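Local coordinates for protein phosphomethylpyrimidine kinase (Pyrococcus furiosus, PDB 2PB9) that probably phosphorylates hydroxymethylpyrimidine and its monophosphate and, through the C-terminal ThiN domain described here, probably joins the pyrimidine and thiazole halves into thiamine phosphate, at residues 32-37 / 51-56; 18-23 / 64-69; 92-97 / 174-179. One frame throughout, in Å; residues are numbered along the deposited sequence.

Contact 1. Residues 32-37 / 51-56. With PO4 (phosphate ion), chain C.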
loop_
_atom_site.group_PDB
_atom_site.type_symbol
_atom_site.label_atom_id
_atom_site.label_comp_id
_atom_site.label_asym_id
_atom_site.label_seq_id
_atom_site.Cartn_x
_atom_site.Cartn_y
_atom_site.Cartn_z
ATOM N N GLY A 32 0.590 15.143 -14.845
ATOM C CA GLY A 32 0.584 15.710 -16.181
ATOM C C GLY A 32 0.557 14.668 -17.285
ATOM O O GLY A 32 0.907 13.505 -17.081
ATOM N N THR A 33 0.128 15.082 -18.466
ATOM C CA THR A 33 0.086 14.170 -19.586
ATOM C C THR A 33 1.202 14.490 -20.580
ATOM O O THR A 33 1.454 15.655 -20.912
ATOM C CB THR A 33 -1.289 14.220 -20.310
ATOM O OG1 THR A 33 -2.268 13.555 -19.505
ATOM C CG2 THR A 33 -1.212 13.536 -21.690
ATOM N N ASN A 34 1.886 13.442 -21.021
ATOM C CA ASN A 34 2.929 13.591 -22.004
ATOM C C ASN A 34 2.504 12.755 -23.213
ATOM O O ASN A 34 1.932 11.673 -23.073
ATOM C CB ASN A 34 4.275 13.126 -21.448
ATOM C CG ASN A 34 5.441 13.915 -22.027
ATOM O OD1 ASN A 34 6.506 13.988 -21.425
ATOM N ND2 ASN A 34 5.240 14.511 -23.198
ATOM N N PHE A 35 2.771 13.283 -24.397
ATOM C CA PHE A 35 2.408 12.642 -25.648
ATOM C C PHE A 35 3.732 12.482 -26.396
ATOM O O PHE A 35 4.442 13.467 -26.635
ATOM C CB PHE A 35 1.437 13.574 -26.384
ATOM C CG PHE A 35 0.684 12.933 -27.511
ATOM C CD1 PHE A 35 -0.320 13.645 -28.171
ATOM C CD2 PHE A 35 0.990 11.646 -27.948
ATOM C CE1 PHE A 35 -1.009 13.091 -29.255
ATOM C CE2 PHE A 35 0.310 11.078 -29.032
ATOM C CZ PHE A 35 -0.692 11.806 -29.687
ATOM N N VAL A 36 4.084 11.248 -26.746
ATOM C CA VAL A 36 5.354 11.025 -27.428
ATOM C C VAL A 36 5.288 10.365 -28.787
ATOM O O VAL A 36 4.297 9.729 -29.154
ATOM C CB VAL A 36 6.345 10.189 -26.567
ATOM C CG1 VAL A 36 6.571 10.865 -25.244
ATOM C CG2 VAL A 36 5.825 8.761 -26.382
ATOM N N TYR A 37 6.376 10.534 -29.526
ATOM C CA TYR A 37 6.529 9.962 -30.850
ATOM C C TYR A 37 8.018 9.684 -31.014
ATOM O O TYR A 37 8.841 10.597 -31.080
ATOM C CB TYR A 37 6.031 10.936 -31.906
ATOM C CG TYR A 37 5.869 10.325 -33.278
ATOM C CD1 TYR A 37 5.911 8.941 -33.464
ATOM C CD2 TYR A 37 5.652 11.138 -34.396
ATOM C CE1 TYR A 37 5.744 8.380 -34.724
ATOM C CE2 TYR A 37 5.479 10.590 -35.657
ATOM C CZ TYR A 37 5.527 9.215 -35.813
ATOM O OH TYR A 37 5.347 8.690 -37.063
ATOM N N ALA A 51 10.521 12.000 -29.122
ATOM C CA ALA A 51 10.067 13.375 -28.947
ATOM C C ALA A 51 8.860 13.429 -28.005
ATOM O O ALA A 51 7.925 12.643 -28.131
ATOM C CB ALA A 51 9.722 13.998 -30.308
ATOM N N GLY A 52 8.900 14.353 -27.052
ATOM C CA GLY A 52 7.811 14.492 -26.103
ATOM C C GLY A 52 7.564 15.955 -25.791
ATOM O O GLY A 52 8.280 16.833 -26.287
ATOM N N VAL A 53 6.552 16.228 -24.976
ATOM C CA VAL A 53 6.241 17.603 -24.625
ATOM C C VAL A 53 7.037 18.007 -23.388
ATOM O O VAL A 53 6.925 17.385 -22.324
ATOM C CB VAL A 53 4.728 17.786 -24.351
ATOM C CG1 VAL A 53 4.424 19.257 -24.084
ATOM C CG2 VAL A 53 3.915 17.289 -25.544
ATOM N N LYS A 54 7.856 19.045 -23.534
ATOM C CA LYS A 54 8.666 19.513 -22.417
ATOM C C LYS A 54 7.791 20.183 -21.370
ATOM O O LYS A 54 7.264 21.269 -21.592
ATOM C CB LYS A 54 9.728 20.493 -22.902
ATOM C CG LYS A 54 10.610 20.992 -21.801
ATOM C CD LYS A 54 11.626 21.979 -22.322
ATOM C CE LYS A 54 12.483 22.505 -21.178
ATOM N NZ LYS A 54 13.411 23.557 -21.645
ATOM N N GLY A 55 7.639 19.524 -20.227
ATOM C CA GLY A 55 6.820 20.066 -19.160
ATOM C C GLY A 55 5.448 19.426 -19.170
ATOM O O GLY A 55 4.601 19.756 -18.346
ATOM N N ARG A 56 5.234 18.515 -20.116
ATOM C CA ARG A 56 3.968 17.801 -20.266
ATOM C C ARG A 56 2.782 18.736 -20.490
ATOM O O ARG A 56 2.952 19.918 -20.783
ATOM C CB ARG A 56 3.720 16.927 -19.033
ATOM C CG ARG A 56 4.872 15.984 -18.737
ATOM C CD ARG A 56 4.723 15.336 -17.379
ATOM N NE ARG A 56 5.956 14.712 -16.908
ATOM C CZ ARG A 56 6.269 14.591 -15.621
ATOM N NH1 ARG A 56 5.442 15.058 -14.695
ATOM N NH2 ARG A 56 7.397 13.999 -15.252
HETATM P P PO4 C . 7.259 11.883 -18.653
HETATM O O1 PO4 C . 6.052 11.512 -17.870
HETATM O O2 PO4 C . 7.133 13.299 -19.110
HETATM O O3 PO4 C . 8.464 11.757 -17.760
HETATM O O4 PO4 C . 7.389 10.976 -19.825
#
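The guanidinium of Arg56 meets the bound phosphate ion at its edge, with phosphate O2 in the plane of the group. NE donates to that oxygen over 2.9 Å, with an N-H...O angle of 155°. The extended run from CG to NE carries the group to the ion, and CD passes 3.6 Å from the same O2. The rest of the guanidinium is held too: NH1 bonds to Val31 O, and NH2 forms a salt bridge with Glu30 of the second subunit. From the opposing segment, the side chain of Asn34 reaches across and ends between the phosphate and Val53; its CB lies 4.0 Å from Arg56 CG. The two residues flank one end of a beta hairpin of the ThiN domain: Asn34 just before strand 35-38, Arg56 shortly after strand 50-53, antiparallel neighbours in the seven-stranded mixed sheet. Tyr37 and Ala51 form a hydrogen-bonded pair: Tyr37 N reaches Ala51 O in the carbonyl plane at 3.0 Å (155°), whereas Ala51 N meets Tyr37 O at 2.9 Å (164°) from above the carbonyl plane. Beyond Val53 the chain makes a type II turn, closed by Arg56 N on Val53 O at 3.0 Å, with Gly55 adopting the positive phi its third position favours. The turn brings Arg56 CB against Thr33 O at 3.2 Å. Ser75 OG and the backbone N atoms of His77 and Leu78, at the start of helix 77-86, also hydrogen-bond the phosphate. The ion probably came from the crystallisation liquor, yet its site is consistent with one for a substrate phosphate group.

Contact 2. Residues 18-23 / 64-69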
loop_
_atom_site.group_PDB
_atom_site.type_symbol
_atom_site.label_atom_id
_atom_site.label_comp_id
_atom_site.label_asym_id
_atom_site.label_seq_id
_atom_site.Cartn_x
_atom_site.Cartn_y
_atom_site.Cartn_z
ATOM N N GLU A 18 -4.063 19.730 -31.385
ATOM C CA GLU A 18 -5.426 19.249 -31.490
ATOM C C GLU A 18 -5.890 18.628 -30.166
ATOM O O GLU A 18 -7.045 18.765 -29.773
ATOM C CB GLU A 18 -5.568 18.241 -32.634
ATOM C CG GLU A 18 -6.995 17.736 -32.788
ATOM C CD GLU A 18 -7.214 16.911 -34.043
ATOM O OE1 GLU A 18 -6.384 16.027 -34.336
ATOM O OE2 GLU A 18 -8.230 17.134 -34.736
ATOM N N PHE A 19 -4.973 17.929 -29.496
ATOM C CA PHE A 19 -5.351 17.376 -28.207
ATOM C C PHE A 19 -5.903 18.432 -27.258
ATOM O O PHE A 19 -6.957 18.298 -26.691
ATOM C CB PHE A 19 -4.165 16.667 -27.555
ATOM C CG PHE A 19 -4.449 16.193 -26.163
ATOM C CD1 PHE A 19 -5.236 15.075 -25.948
ATOM C CD2 PHE A 19 -3.933 16.868 -25.072
ATOM C CE1 PHE A 19 -5.503 14.637 -24.665
ATOM C CE2 PHE A 19 -4.198 16.436 -23.787
ATOM C CZ PHE A 19 -4.983 15.319 -23.582
ATOM N N GLU A 20 -5.153 19.541 -27.214
ATOM C CA GLU A 20 -5.552 20.688 -26.407
ATOM C C GLU A 20 -6.901 21.246 -26.860
ATOM O O GLU A 20 -7.764 21.527 -26.036
ATOM C CB GLU A 20 -4.520 21.813 -26.509
ATOM C CG GLU A 20 -3.206 21.552 -25.839
ATOM C CD GLU A 20 -2.268 22.728 -25.976
ATOM O OE1 GLU A 20 -2.036 23.155 -27.130
ATOM O OE2 GLU A 20 -1.758 23.227 -24.945
ATOM N N SER A 21 -7.079 21.408 -28.166
ATOM C CA SER A 21 -8.324 21.959 -28.678
ATOM C C SER A 21 -9.554 21.156 -28.253
ATOM O O SER A 21 -10.578 21.741 -27.902
ATOM C CB SER A 21 -8.276 22.096 -30.209
ATOM O OG SER A 21 -8.496 20.860 -30.864
ATOM N N ILE A 22 -9.470 19.830 -28.266
ATOM C CA ILE A 22 -10.618 19.020 -27.854
ATOM C C ILE A 22 -10.857 19.136 -26.351
ATOM O O ILE A 22 -11.821 18.590 -25.819
ATOM C CB ILE A 22 -10.452 17.529 -28.244
ATOM C CG1 ILE A 22 -9.219 16.925 -27.575
ATOM C CG2 ILE A 22 -10.349 17.404 -29.761
ATOM C CD1 ILE A 22 -9.005 15.463 -27.929
ATOM N N ASN A 23 -9.961 19.856 -25.681
ATOM C CA ASN A 23 -10.049 20.118 -24.244
ATOM C C ASN A 23 -10.394 18.926 -23.354
ATOM O O ASN A 23 -11.472 18.873 -22.763
ATOM C CB ASN A 23 -11.065 21.235 -23.993
ATOM C CG ASN A 23 -11.202 21.580 -22.520
ATOM O OD1 ASN A 23 -10.223 21.937 -21.863
ATOM N ND2 ASN A 23 -12.421 21.470 -21.994
ATOM N N VAL A 64 -6.702 22.353 -20.509
ATOM C CA VAL A 64 -5.378 21.781 -20.402
ATOM C C VAL A 64 -4.370 22.684 -21.087
ATOM O O VAL A 64 -4.727 23.518 -21.919
ATOM C CB VAL A 64 -5.330 20.392 -21.054
ATOM C CG1 VAL A 64 -6.519 19.572 -20.586
ATOM C CG2 VAL A 64 -5.317 20.525 -22.570
ATOM N N LYS A 65 -3.103 22.514 -20.739
ATOM C CA LYS A 65 -2.071 23.335 -21.333
ATOM C C LYS A 65 -0.767 22.577 -21.423
ATOM O O LYS A 65 -0.358 21.914 -20.473
ATOM C CB LYS A 65 -1.890 24.607 -20.499
ATOM C CG LYS A 65 -0.832 25.563 -21.009
ATOM C CD LYS A 65 -0.810 26.841 -20.189
ATOM C CE LYS A 65 0.342 27.741 -20.603
ATOM N NZ LYS A 65 0.309 29.036 -19.877
ATOM N N ALA A 66 -0.135 22.654 -22.589
ATOM C CA ALA A 66 1.157 22.011 -22.808
ATOM C C ALA A 66 2.132 23.051 -22.304
ATOM O O ALA A 66 2.233 24.130 -22.876
ATOM C CB ALA A 66 1.379 21.755 -24.289
ATOM N N VAL A 67 2.839 22.745 -21.226
ATOM C CA VAL A 67 3.764 23.718 -20.654
ATOM C C VAL A 67 4.859 24.181 -21.594
ATOM O O VAL A 67 5.313 25.311 -21.500
ATOM C CB VAL A 67 4.426 23.185 -19.367
ATOM C CG1 VAL A 67 5.446 24.197 -18.849
ATOM C CG2 VAL A 67 3.360 22.918 -18.318
ATOM N N GLY A 68 5.283 23.313 -22.502
ATOM C CA GLY A 68 6.348 23.694 -23.404
ATOM C C GLY A 68 6.232 23.118 -24.797
ATOM O O GLY A 68 5.175 22.612 -25.193
ATOM N N PRO A 69 7.316 23.220 -25.581
ATOM C CA PRO A 69 7.387 22.719 -26.953
ATOM C C PRO A 69 7.791 21.248 -27.011
ATOM O O PRO A 69 8.190 20.647 -26.003
ATOM C CB PRO A 69 8.436 23.614 -27.577
ATOM C CG PRO A 69 9.388 23.780 -26.452
ATOM C CD PRO A 69 8.483 24.072 -25.288
#
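Val64, Glu20 and Asn23 lose the most surface where the end of helix 5-21 meets the short strand 64-66. Val64 points toward the helix, and the touching is done by one branch: CG2, in the crowded position between backbone N and carbonyl carbon, lies against the backbone of Glu20, 3.8 Å from its CA. The same methyl touches the aliphatic stem of Glu20, 4.0 Å from CG, and the two side chains cross obliquely. It also approaches the Phe19 ring obliquely, 4.4 Å from CE2. Glu20 adds a polar grip to this apolar contact. Its CG is anti to the carbonyl carbon (chi1 -70°), and from there the chain runs extended (chi2 -179°), taking the carboxylate past Val64 to the next residue on the same side of the strand, Ala66. There OE2 accepts from Ala66 N at 2.9 Å with an N-H...O angle of 150°, the donor coming from above the carboxylate plane. The CB of Ala66 sits 3.5 Å from the same OE2, so OE2 rests against both the amide and the methyl of Ala66. An alanine in place of Glu20 would lose this bond to Ala66 N and the stem lying on Val64 CG2, and would probably loosen the hold of the helix end on the strand. Asn23, where the chain leaves the helix with positive phi, comes near the start of the strand with the tip of its side chain. Strand 64-66 pairs with strand 57-59 in a two-stranded antiparallel sheet, whose Ile57 packs on Phe19, Val64 and Ala66. Lys65 points away from the helix and bonds to Val67 O of the second subunit, while helix 176-185 packs Ile183 on Phe19 of helix 5-21 and Leu180 on Ile22 just after it.

Contact 3. Residues 92-97 / 174-179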
loop_
_atom_site.group_PDB
_atom_site.type_symbol
_atom_site.label_atom_id
_atom_site.label_comp_id
_atom_site.label_asym_id
_atom_site.label_seq_id
_atom_site.Cartn_x
_atom_site.Cartn_y
_atom_site.Cartn_z
ATOM N N TYR A 92 4.737 0.815 -33.453
ATOM C CA TYR A 92 4.047 1.684 -32.518
ATOM C C TYR A 92 4.981 2.565 -31.717
ATOM O O TYR A 92 5.355 2.232 -30.593
ATOM C CB TYR A 92 3.178 0.842 -31.589
ATOM C CG TYR A 92 2.043 0.188 -32.325
ATOM C CD1 TYR A 92 2.287 -0.806 -33.276
ATOM C CD2 TYR A 92 0.733 0.623 -32.143
ATOM C CE1 TYR A 92 1.254 -1.345 -34.037
ATOM C CE2 TYR A 92 -0.314 0.089 -32.898
ATOM C CZ TYR A 92 -0.043 -0.892 -33.844
ATOM O OH TYR A 92 -1.065 -1.404 -34.606
ATOM N N ARG A 93 5.342 3.704 -32.301
ATOM C CA ARG A 93 6.244 4.632 -31.648
ATOM C C ARG A 93 5.601 5.889 -31.115
ATOM O O ARG A 93 6.265 6.910 -30.938
ATOM C CB ARG A 93 7.392 5.004 -32.574
ATOM C CG ARG A 93 7.071 4.932 -34.034
ATOM C CD ARG A 93 8.189 4.197 -34.727
ATOM N NE ARG A 93 8.327 4.625 -36.107
ATOM C CZ ARG A 93 8.678 5.850 -36.480
ATOM N NH1 ARG A 93 8.933 6.780 -35.571
ATOM N NH2 ARG A 93 8.768 6.141 -37.769
ATOM N N SER A 94 4.303 5.813 -30.860
ATOM C CA SER A 94 3.577 6.935 -30.301
ATOM C C SER A 94 2.794 6.387 -29.122
ATOM O O SER A 94 2.478 5.195 -29.073
ATOM C CB SER A 94 2.616 7.534 -31.327
ATOM O OG SER A 94 2.003 8.708 -30.809
ATOM N N ALA A 95 2.496 7.257 -28.165
ATOM C CA ALA A 95 1.740 6.859 -26.987
ATOM C C ALA A 95 1.346 8.105 -26.218
ATOM O O ALA A 95 1.788 9.205 -26.541
ATOM C CB ALA A 95 2.588 5.933 -26.096
ATOM N N ILE A 96 0.508 7.924 -25.207
ATOM C CA ILE A 96 0.070 9.027 -24.363
ATOM C C ILE A 96 -0.457 8.479 -23.041
ATOM O O ILE A 96 -1.101 7.426 -23.003
ATOM C CB ILE A 96 -1.039 9.865 -25.046
ATOM C CG1 ILE A 96 -1.352 11.094 -24.202
ATOM C CG2 ILE A 96 -2.310 9.044 -25.212
ATOM C CD1 ILE A 96 -2.311 12.044 -24.871
ATOM N N ASN A 97 -0.164 9.163 -21.947
ATOM C CA ASN A 97 -0.664 8.680 -20.676
ATOM C C ASN A 97 -1.769 9.596 -20.168
ATOM O O ASN A 97 -1.626 10.825 -20.140
ATOM C CB ASN A 97 0.459 8.551 -19.628
ATOM C CG ASN A 97 1.080 9.888 -19.240
ATOM O OD1 ASN A 97 1.956 10.405 -19.935
ATOM N ND2 ASN A 97 0.629 10.451 -18.122
ATOM N N ARG A 174 0.552 3.934 -33.803
ATOM C CA ARG A 174 1.734 3.886 -34.639
ATOM C C ARG A 174 2.256 5.291 -34.921
ATOM O O ARG A 174 3.411 5.466 -35.297
ATOM C CB ARG A 174 1.413 3.143 -35.928
ATOM C CG ARG A 174 0.861 1.757 -35.670
ATOM C CD ARG A 174 0.626 1.021 -36.959
ATOM N NE ARG A 174 -0.233 1.772 -37.866
ATOM C CZ ARG A 174 -0.404 1.458 -39.146
ATOM N NH1 ARG A 174 0.228 0.407 -39.655
ATOM N NH2 ARG A 174 -1.195 2.195 -39.922
ATOM N N ASN A 175 1.402 6.288 -34.735
ATOM C CA ASN A 175 1.783 7.686 -34.929
ATOM C C ASN A 175 0.842 8.511 -34.051
ATOM O O ASN A 175 -0.169 7.996 -33.571
ATOM C CB ASN A 175 1.642 8.089 -36.404
ATOM C CG ASN A 175 0.224 7.907 -36.932
ATOM O OD1 ASN A 175 -0.710 8.580 -36.493
ATOM N ND2 ASN A 175 0.060 6.990 -37.875
ATOM N N PRO A 176 1.165 9.791 -33.811
ATOM C CA PRO A 176 0.294 10.621 -32.976
ATOM C C PRO A 176 -1.153 10.778 -33.432
ATOM O O PRO A 176 -2.045 10.892 -32.597
ATOM C CB PRO A 176 1.045 11.959 -32.893
ATOM C CG PRO A 176 2.062 11.894 -33.983
ATOM C CD PRO A 176 2.457 10.455 -34.021
ATOM N N ARG A 177 -1.397 10.772 -34.738
ATOM C CA ARG A 177 -2.760 10.918 -35.239
ATOM C C ARG A 177 -3.623 9.756 -34.776
ATOM O O ARG A 177 -4.751 9.952 -34.343
ATOM C CB ARG A 177 -2.771 11.000 -36.765
ATOM N N GLU A 178 -3.095 8.543 -34.859
ATOM C CA GLU A 178 -3.857 7.374 -34.440
ATOM C C GLU A 178 -4.120 7.388 -32.944
ATOM O O GLU A 178 -5.205 7.014 -32.484
ATOM C CB GLU A 178 -3.121 6.102 -34.840
ATOM C CG GLU A 178 -3.293 5.790 -36.310
ATOM C CD GLU A 178 -2.479 4.598 -36.760
ATOM O OE1 GLU A 178 -2.398 3.606 -35.986
ATOM O OE2 GLU A 178 -1.935 4.658 -37.892
ATOM N N VAL A 179 -3.123 7.825 -32.186
ATOM C CA VAL A 179 -3.270 7.895 -30.749
ATOM C C VAL A 179 -4.405 8.876 -30.485
ATOM O O VAL A 179 -5.410 8.537 -29.849
ATOM C CB VAL A 179 -1.965 8.387 -30.071
ATOM C CG1 VAL A 179 -2.207 8.646 -28.588
ATOM C CG2 VAL A 179 -0.852 7.344 -30.246
#
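Glu178 OE2 is gripped twice by Arg174: NH2 donates to its syn lone pair at 3.3 Å, nearly in the guanidinium plane, and NE adds a weak bond at 3.4 Å. A bend at chi3 (-55°) turns the guanidinium back toward the first turn of helix 176-185. That helix is N-capped by Asn175, whose OD1 accepts from Glu178 N at 2.9 Å, so the cap and the salt bridge both act on Glu178. The stem of Arg174 serves the other segment: CG sits over the centre of one face of the Tyr92 ring, 3.3 Å from the centroid, a CH-pi contact. Ring and guanidinium planes are 46° apart, so they do not stack. Deeper in, where the first turn of the helix lies on strand 94-98, Ser94 CB rests 3.4 Å from Asn175 C, and its OG, bonded to Val36 O of the adjacent strand, faces Val179 CG2. Two residues along the strand, Ile96 CG2 meets the other methyl of Val179, CG1, at 3.4 Å. No hydrogen bond crosses between the segments: polar bonding shapes the helix start, and the docking onto the strand rests on CH-pi and apolar contact.

From the N terminus, the end of helix 5-21 opens the loop that contact 2 closes after 40 intervening residues at strand 64-66. Contact 1 is nested inside that loop, its hairpin lying earlier in the sequence than 64-69. The two adjoin through probable backbone hydrogen bonds from Arg56 O to Val67 N and from Lys54 N to Pro69 O, and both also touch the second subunit. Contact 3 follows in series, closing a loop of 76 residues between 92-97 and 174-179. It shares the main sheet with contact 1, since strands 35-38 and 94-98 are neighbours, while Phe19 against Ile96 bridges contacts 2 and 3. Together they tie the hairpin and strand 94-98 to the small sheet, helix 5-21 and helix 176-185.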